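Local coordinates for probable porin (Pseudomonas aeruginosa, PDB 2Y0H), which probably acts as a substrate-admitting porin of the OprD family, an 18-stranded beta-barrel in the outer membrane, at residues R120-R124 with L125-T129; Q292-R296 with P297-S301. All coordinates share one frame; numbering follows the deposited sequence.

Contact 1. Residues R120-R124 with L125-T129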
ATOM      1  N   ARG A 120      -0.893  -3.461   3.179  1.00 30.08           N
ATOM      2  CA  ARG A 120      -0.506  -4.658   2.443  1.00 30.43           C
ATOM      3  C   ARG A 120      -0.232  -4.332   0.976  1.00 28.44           C
ATOM      4  O   ARG A 120      -0.926  -3.535   0.354  1.00 31.28           O
ATOM      5  CB  ARG A 120      -1.564  -5.770   2.587  1.00 32.78           C
ATOM      6  CG  ARG A 120      -2.725  -5.653   1.605  1.00 32.54           C
ATOM      7  CD  ARG A 120      -3.383  -4.280   1.722  1.00 38.52           C
ATOM      8  NE  ARG A 120      -3.796  -3.721   0.429  1.00 45.10           N
ATOM      9  CZ  ARG A 120      -4.267  -4.449  -0.573  1.00 38.91           C
ATOM     10  NH1 ARG A 120      -4.382  -5.757  -0.434  1.00 41.21           N
ATOM     11  NH2 ARG A 120      -4.633  -3.876  -1.704  1.00 44.56           N
ATOM     12  N   ASP A 121       0.825  -4.931   0.451  1.00 29.73           N
ATOM     13  CA  ASP A 121       1.247  -4.721  -0.920  1.00 31.02           C
ATOM     14  C   ASP A 121       0.237  -5.277  -1.920  1.00 33.40           C
ATOM     15  O   ASP A 121      -0.283  -6.380  -1.734  1.00 29.80           O
ATOM     16  CB  ASP A 121       2.597  -5.402  -1.135  1.00 33.85           C
ATOM     17  CG  ASP A 121       3.028  -5.388  -2.582  1.00 36.34           C
ATOM     18  OD1 ASP A 121       2.873  -4.340  -3.238  1.00 34.17           O
ATOM     19  OD2 ASP A 121       3.525  -6.426  -3.056  1.00 38.91           O
ATOM     20  N   ASP A 122      -0.040  -4.511  -2.977  1.00 34.00           N
ATOM     21  CA  ASP A 122      -0.830  -5.013  -4.104  1.00 36.07           C
ATOM     22  C   ASP A 122      -0.408  -4.423  -5.444  1.00 34.52           C
ATOM     23  O   ASP A 122      -1.225  -4.307  -6.351  1.00 34.83           O
ATOM     24  CB  ASP A 122      -2.335  -4.771  -3.919  1.00 36.56           C
ATOM     25  CG  ASP A 122      -3.174  -5.497  -4.988  1.00 38.08           C
ATOM     26  OD1 ASP A 122      -2.838  -6.654  -5.321  1.00 33.21           O
ATOM     27  OD2 ASP A 122      -4.162  -4.919  -5.487  1.00 42.12           O
ATOM     28  N   VAL A 123       0.862  -4.070  -5.574  1.00 31.73           N
ATOM     29  CA  VAL A 123       1.347  -3.503  -6.814  1.00 35.74           C
ATOM     30  C   VAL A 123       2.089  -4.550  -7.633  1.00 36.43           C
ATOM     31  O   VAL A 123       2.700  -4.232  -8.649  1.00 34.43           O
ATOM     32  CB  VAL A 123       2.264  -2.292  -6.564  1.00 37.20           C
ATOM     33  CG1 VAL A 123       1.519  -1.223  -5.772  1.00 34.56           C
ATOM     34  CG2 VAL A 123       3.525  -2.726  -5.846  1.00 39.57           C
ATOM     35  N   ARG A 124       2.046  -5.799  -7.177  1.00 34.98           N
ATOM     36  CA  ARG A 124       2.651  -6.893  -7.922  1.00 35.31           C
ATOM     37  C   ARG A 124       1.556  -7.775  -8.487  1.00 34.03           C
ATOM     38  O   ARG A 124       0.500  -7.280  -8.876  1.00 34.37           O
ATOM     39  CB  ARG A 124       3.589  -7.712  -7.032  1.00 38.39           C
ATOM     40  CG  ARG A 124       4.776  -6.919  -6.499  1.00 42.36           C
ATOM     41  CD  ARG A 124       5.384  -7.580  -5.265  1.00 45.72           C
ATOM     42  NE  ARG A 124       6.736  -7.090  -5.053  1.00 54.02           N
ATOM     43  CZ  ARG A 124       7.029  -5.865  -4.624  1.00 57.68           C
ATOM     44  NH1 ARG A 124       6.056  -5.004  -4.340  1.00 55.10           N
ATOM     45  NH2 ARG A 124       8.298  -5.499  -4.474  1.00 61.39           N
ATOM     46  N   LEU A 125       1.803  -9.081  -8.511  1.00 33.18           N
ATOM     47  CA  LEU A 125       0.872 -10.019  -9.128  1.00 31.23           C
ATOM     48  C   LEU A 125      -0.316 -10.308  -8.226  1.00 29.25           C
ATOM     49  O   LEU A 125      -1.468 -10.243  -8.652  1.00 30.67           O
ATOM     50  CB  LEU A 125       1.578 -11.328  -9.504  1.00 31.76           C
ATOM     51  CG  LEU A 125       0.709 -12.354 -10.241  1.00 37.09           C
ATOM     52  CD1 LEU A 125       0.263 -11.807 -11.598  1.00 33.05           C
ATOM     53  CD2 LEU A 125       1.422 -13.711 -10.402  1.00 33.64           C
ATOM     54  N   LEU A 126      -0.026 -10.642  -6.979  1.00 28.56           N
ATOM     55  CA  LEU A 126      -1.060 -10.987  -6.025  1.00 29.86           C
ATOM     56  C   LEU A 126      -0.955 -10.080  -4.813  1.00 27.88           C
ATOM     57  O   LEU A 126       0.113  -9.561  -4.517  1.00 26.19           O
ATOM     58  CB  LEU A 126      -0.911 -12.452  -5.603  1.00 28.41           C
ATOM     59  CG  LEU A 126      -1.181 -13.475  -6.702  1.00 28.39           C
ATOM     60  CD1 LEU A 126      -0.740 -14.845  -6.246  1.00 31.25           C
ATOM     61  CD2 LEU A 126      -2.658 -13.469  -7.079  1.00 27.09           C
ATOM     62  N   PRO A 127      -2.068  -9.888  -4.107  1.00 29.94           N
ATOM     63  CA  PRO A 127      -1.986  -9.104  -2.877  1.00 30.69           C
ATOM     64  C   PRO A 127      -1.226  -9.863  -1.810  1.00 30.11           C
ATOM     65  O   PRO A 127      -1.363 -11.082  -1.694  1.00 26.74           O
ATOM     66  CB  PRO A 127      -3.447  -8.962  -2.456  1.00 32.19           C
ATOM     67  CG  PRO A 127      -4.116 -10.179  -3.038  1.00 31.93           C
ATOM     68  CD  PRO A 127      -3.416 -10.438  -4.342  1.00 27.43           C
ATOM     69  N   GLN A 128      -0.415  -9.142  -1.046  1.00 29.84           N
ATOM     70  CA  GLN A 128       0.140  -9.661   0.192  1.00 29.11           C
ATOM     71  C   GLN A 128      -1.016  -9.876   1.171  1.00 27.94           C
ATOM     72  O   GLN A 128      -1.945  -9.074   1.216  1.00 30.33           O
ATOM     73  CB  GLN A 128       1.120  -8.644   0.771  1.00 26.46           C
ATOM     74  CG  GLN A 128       1.505  -8.857   2.218  1.00 26.15           C
ATOM     75  CD  GLN A 128       2.432  -7.743   2.741  1.00 29.56           C
ATOM     76  OE1 GLN A 128       2.300  -6.579   2.357  1.00 33.11           O
ATOM     77  NE2 GLN A 128       3.375  -8.106   3.597  1.00 30.24           N
ATOM     78  N   THR A 129      -0.969 -10.947   1.953  1.00 25.40           N
ATOM     79  CA  THR A 129      -1.992 -11.158   2.976  1.00 26.63           C
ATOM     80  C   THR A 129      -1.359 -11.336   4.343  1.00 27.61           C
ATOM     81  O   THR A 129      -0.167 -11.629   4.457  1.00 29.12           O
ATOM     82  CB  THR A 129      -2.854 -12.406   2.688  1.00 28.23           C
ATOM     83  OG1 THR A 129      -2.029 -13.572   2.720  1.00 25.60           O
ATOM     84  CG2 THR A 129      -3.535 -12.305   1.319  1.00 29.51           C
TER
HETATM   85  O   HOH W   1       1.239  -7.236  -5.051  1.00 37.37           O
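The side chain of Gln-128 runs out straight, with CG anti to the backbone N (chi1 164°), and this carries its amide back to the backbone of Asp-121. Asp-121 places its own CG anti to the backbone N (chi1 173°), which brings its carboxylate over the turn that follows. Asp-121 N donates to Gln-128 OE1 at 2.9 Å; the bond is almost straight and uses a lone pair in the carbonyl plane. Gln-128 N returns a bond to Asp-121 O at 2.8 Å. Asp-121 O also receives a CA-H...O contact from Pro-127 CA at 3.4 Å. The other end of the Gln-128 amide, NE2, donates hydrogen bonds to Ser-153 OG and Thr-281 OG1.

Val-123 N donates to Asp-121 OD1 at 3.1 Å from above the carboxylate plane, forming an Asx turn. Arg-124 NH1 makes a salt bridge to Asp-121 OD2 at 3.2 Å, with a weak hydrogen bond. A water accepts a hydrogen bond from Arg-124 N at 2.7 Å and donates one to Leu-126 O and a weaker one to Asp-121 OD2, so it bridges the two limbs of the loop. Asp-122 OD1 rests alongside the Pro-127 ring, 3.7 Å from Pro-127 CB, and is held by a salt bridge to Arg-13. Arg-120 NH1 lies 3.9 Å from Pro-127 CB, and Arg-120 NH2 makes a long ion pair with Asp-122 OD2. Arg-124 also makes a cation-pi contact with Tyr-280.

The loop joins strands 118-119 and 129-137 and folds inside the barrel, probably narrowing the pore. Asp-121 and Asp-122 probably offset the charge of Arg-13, Arg-120 and Arg-124. Both ends of the Gln-128 amide are engaged, which fixes its rotation and ties the loop to strand 143-154 and the connection between strands 259-269 and 300-309.

Contact 2. Residues Q292-R296 with P297-S301; sequences QTFTR and PQEKS
Arg-296 to Glu-299 form a type II beta turn, closed by Glu-299 N donating to Arg-296 O at 3.0 Å. The side chain of Glu-299 folds back over the turn. Its CG is anti to the backbone N (chi1 -173°), and the extended chain brings the carboxylate to the preceding residues. There Glu-299 OE1 accepts from Arg-296 N at 3.1 Å, nearly along the C-O axis. The second oxygen, Glu-299 OE2, lies 3.2 Å from Phe-294 CD2, and the ring and carboxylate planes are 36° apart. Ser-301 also reaches the phenyl group, with its CB 3.9 Å from Phe-294 CD2. A water hydrogen-bonded to Ser-301 OG at 2.7 Å lies near the carbonyls of Phe-294 and Glu-299. Asn-287 is a further partner of Ser-301 OG.

The Arg-296 guanidinium turns away to a salt bridge with Glu-341, and its plane stands almost at right angles to the Glu-299 carboxylate. The turn leads into barrel strand 300-309. Glu-299 OE2 lies close to Glu-341 OE2, so the nearby arginine probably eases the repulsion, and a raised pKa for one of these acids is possible.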
ATOM      1  N   GLN A 292      11.217   2.703  -6.148  1.00 31.03           N
ATOM      2  CA  GLN A 292      11.784   3.098  -4.850  1.00 29.81           C
ATOM      3  C   GLN A 292      10.783   3.764  -3.912  1.00 29.56           C
ATOM      4  O   GLN A 292       9.812   4.392  -4.354  1.00 33.17           O
ATOM      5  CB  GLN A 292      13.002   3.995  -5.040  1.00 30.32           C
ATOM      6  CG  GLN A 292      14.231   3.226  -5.474  1.00 31.21           C
ATOM      7  CD  GLN A 292      14.593   2.123  -4.489  1.00 34.10           C
ATOM      8  OE1 GLN A 292      14.566   0.941  -4.823  1.00 38.19           O
ATOM      9  NE2 GLN A 292      14.929   2.509  -3.272  1.00 31.16           N
ATOM     10  N   THR A 293      11.015   3.613  -2.614  1.00 28.69           N
ATOM     11  CA  THR A 293      10.138   4.221  -1.614  1.00 32.97           C
ATOM     12  C   THR A 293      10.689   5.546  -1.076  1.00 29.54           C
ATOM     13  O   THR A 293       9.970   6.274  -0.400  1.00 28.41           O
ATOM     14  CB  THR A 293       9.845   3.263  -0.420  1.00 27.48           C
ATOM     15  OG1 THR A 293      11.008   3.139   0.399  1.00 28.93           O
ATOM     16  CG2 THR A 293       9.423   1.875  -0.910  1.00 27.82           C
ATOM     17  N   PHE A 294      11.951   5.853  -1.383  1.00 29.23           N
ATOM     18  CA  PHE A 294      12.588   7.099  -0.938  1.00 26.14           C
ATOM     19  C   PHE A 294      12.536   7.270   0.579  1.00 27.49           C
ATOM     20  O   PHE A 294      12.257   8.356   1.097  1.00 27.84           O
ATOM     21  CB  PHE A 294      11.966   8.301  -1.662  1.00 30.45           C
ATOM     22  CG  PHE A 294      12.361   8.388  -3.105  1.00 28.06           C
ATOM     23  CD1 PHE A 294      11.738   7.592  -4.053  1.00 26.71           C
ATOM     24  CD2 PHE A 294      13.390   9.226  -3.506  1.00 24.31           C
ATOM     25  CE1 PHE A 294      12.119   7.649  -5.387  1.00 24.80           C
ATOM     26  CE2 PHE A 294      13.778   9.290  -4.846  1.00 25.48           C
ATOM     27  CZ  PHE A 294      13.144   8.495  -5.781  1.00 25.36           C
ATOM     28  N   THR A 295      12.802   6.177   1.285  1.00 25.29           N
ATOM     29  CA  THR A 295      12.811   6.164   2.742  1.00 28.00           C
ATOM     30  C   THR A 295      14.146   5.650   3.272  1.00 28.06           C
ATOM     31  O   THR A 295      14.210   5.095   4.363  1.00 29.17           O
ATOM     32  CB  THR A 295      11.666   5.294   3.303  1.00 28.80           C
ATOM     33  OG1 THR A 295      11.701   3.993   2.689  1.00 23.61           O
ATOM     34  CG2 THR A 295      10.302   5.967   3.032  1.00 28.84           C
ATOM     35  N   ARG A 296      15.211   5.837   2.496  1.00 30.04           N
ATOM     36  CA  ARG A 296      16.540   5.350   2.885  1.00 30.89           C
ATOM     37  C   ARG A 296      17.098   6.210   4.012  1.00 27.48           C
ATOM     38  O   ARG A 296      16.599   7.312   4.245  1.00 26.33           O
ATOM     39  CB  ARG A 296      17.474   5.325   1.669  1.00 31.06           C
ATOM     40  CG  ARG A 296      17.082   4.265   0.652  1.00 32.31           C
ATOM     41  CD  ARG A 296      17.749   4.473  -0.689  1.00 33.81           C
ATOM     42  NE  ARG A 296      19.181   4.207  -0.627  1.00 37.00           N
ATOM     43  CZ  ARG A 296      19.955   4.077  -1.701  1.00 39.66           C
ATOM     44  NH1 ARG A 296      19.426   4.189  -2.913  1.00 35.23           N
ATOM     45  NH2 ARG A 296      21.252   3.831  -1.563  1.00 32.03           N
ATOM     46  N   PRO A 297      18.125   5.712   4.726  1.00 31.09           N
ATOM     47  CA  PRO A 297      18.548   6.451   5.930  1.00 28.83           C
ATOM     48  C   PRO A 297      18.893   7.917   5.613  1.00 33.16           C
ATOM     49  O   PRO A 297      19.662   8.180   4.682  1.00 33.15           O
ATOM     50  CB  PRO A 297      19.787   5.677   6.406  1.00 30.55           C
ATOM     51  CG  PRO A 297      19.654   4.294   5.780  1.00 26.09           C
ATOM     52  CD  PRO A 297      18.957   4.513   4.473  1.00 27.87           C
ATOM     53  N   GLN A 298      18.294   8.847   6.352  1.00 27.81           N
ATOM     54  CA  GLN A 298      18.552  10.283   6.188  1.00 34.09           C
ATOM     55  C   GLN A 298      18.126  10.920   4.852  1.00 30.96           C
ATOM     56  O   GLN A 298      18.507  12.046   4.552  1.00 32.24           O
ATOM     57  CB  GLN A 298      20.026  10.600   6.467  1.00 37.10           C
ATOM     58  CG  GLN A 298      20.434  10.324   7.894  1.00 44.27           C
ATOM     59  CD  GLN A 298      21.884  10.647   8.163  1.00 54.88           C
ATOM     60  OE1 GLN A 298      22.779   9.895   7.779  1.00 61.01           O
ATOM     61  NE2 GLN A 298      22.129  11.771   8.831  1.00 59.44           N
ATOM     62  N   GLU A 299      17.329  10.221   4.056  1.00 31.77           N
ATOM     63  CA  GLU A 299      16.978  10.739   2.743  1.00 30.31           C
ATOM     64  C   GLU A 299      15.966  11.889   2.776  1.00 29.84           C
ATOM     65  O   GLU A 299      14.963  11.822   3.471  1.00 31.39           O
ATOM     66  CB  GLU A 299      16.448   9.623   1.863  1.00 27.61           C
ATOM     67  CG  GLU A 299      16.213  10.033   0.421  1.00 27.59           C
ATOM     68  CD  GLU A 299      15.942   8.825  -0.447  1.00 29.05           C
ATOM     69  OE1 GLU A 299      15.697   7.750   0.127  1.00 31.27           O
ATOM     70  OE2 GLU A 299      15.977   8.935  -1.688  1.00 31.04           O
ATOM     71  N   LYS A 300      16.246  12.936   2.011  1.00 29.48           N
ATOM     72  CA  LYS A 300      15.307  14.038   1.814  1.00 30.02           C
ATOM     73  C   LYS A 300      14.864  14.006   0.364  1.00 28.44           C
ATOM     74  O   LYS A 300      15.694  13.911  -0.532  1.00 31.78           O
ATOM     75  CB  LYS A 300      15.986  15.382   2.083  1.00 33.40           C
ATOM     76  CG  LYS A 300      16.383  15.646   3.532  1.00 35.06           C
ATOM     77  CD  LYS A 300      17.378  16.809   3.584  1.00 40.75           C
ATOM     78  CE  LYS A 300      17.719  17.225   5.013  1.00 48.25           C
ATOM     79  NZ  LYS A 300      19.023  17.946   5.088  1.00 52.53           N
ATOM     80  N   SER A 301      13.564  14.085   0.120  1.00 26.20           N
ATOM     81  CA  SER A 301      13.073  13.985  -1.250  1.00 29.39           C
ATOM     82  C   SER A 301      11.870  14.868  -1.471  1.00 28.76           C
ATOM     83  O   SER A 301      11.120  15.178  -0.536  1.00 26.25           O
ATOM     84  CB  SER A 301      12.724  12.533  -1.610  1.00 27.24           C
ATOM     85  OG  SER A 301      11.759  11.996  -0.715  1.00 28.69           O
TER
HETATM   86  O   HOH W   2      13.016  11.161   1.475  1.00 29.37           O

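Both contacts belong to one closed antiparallel barrel: contact 1 lies in a loop, contact 2 where a loop enters strand 300-309, and the first comes earlier in the chain. Their centres are 22 Å apart; their nearest atoms are about 8 Å apart and do not touch. The centre of contact 1 is nearer the centre of the chain, about 8 Å against about 17 Å. The long connection between strands 259-269 and 300-309 links them indirectly: Tyr-280 and Thr-281 from it meet contact 1, while its last residues and the start of strand 300-309 form contact 2. Leu-126 and Phe-294 each have a side chain about 8 Å from a bound C8E detergent molecule.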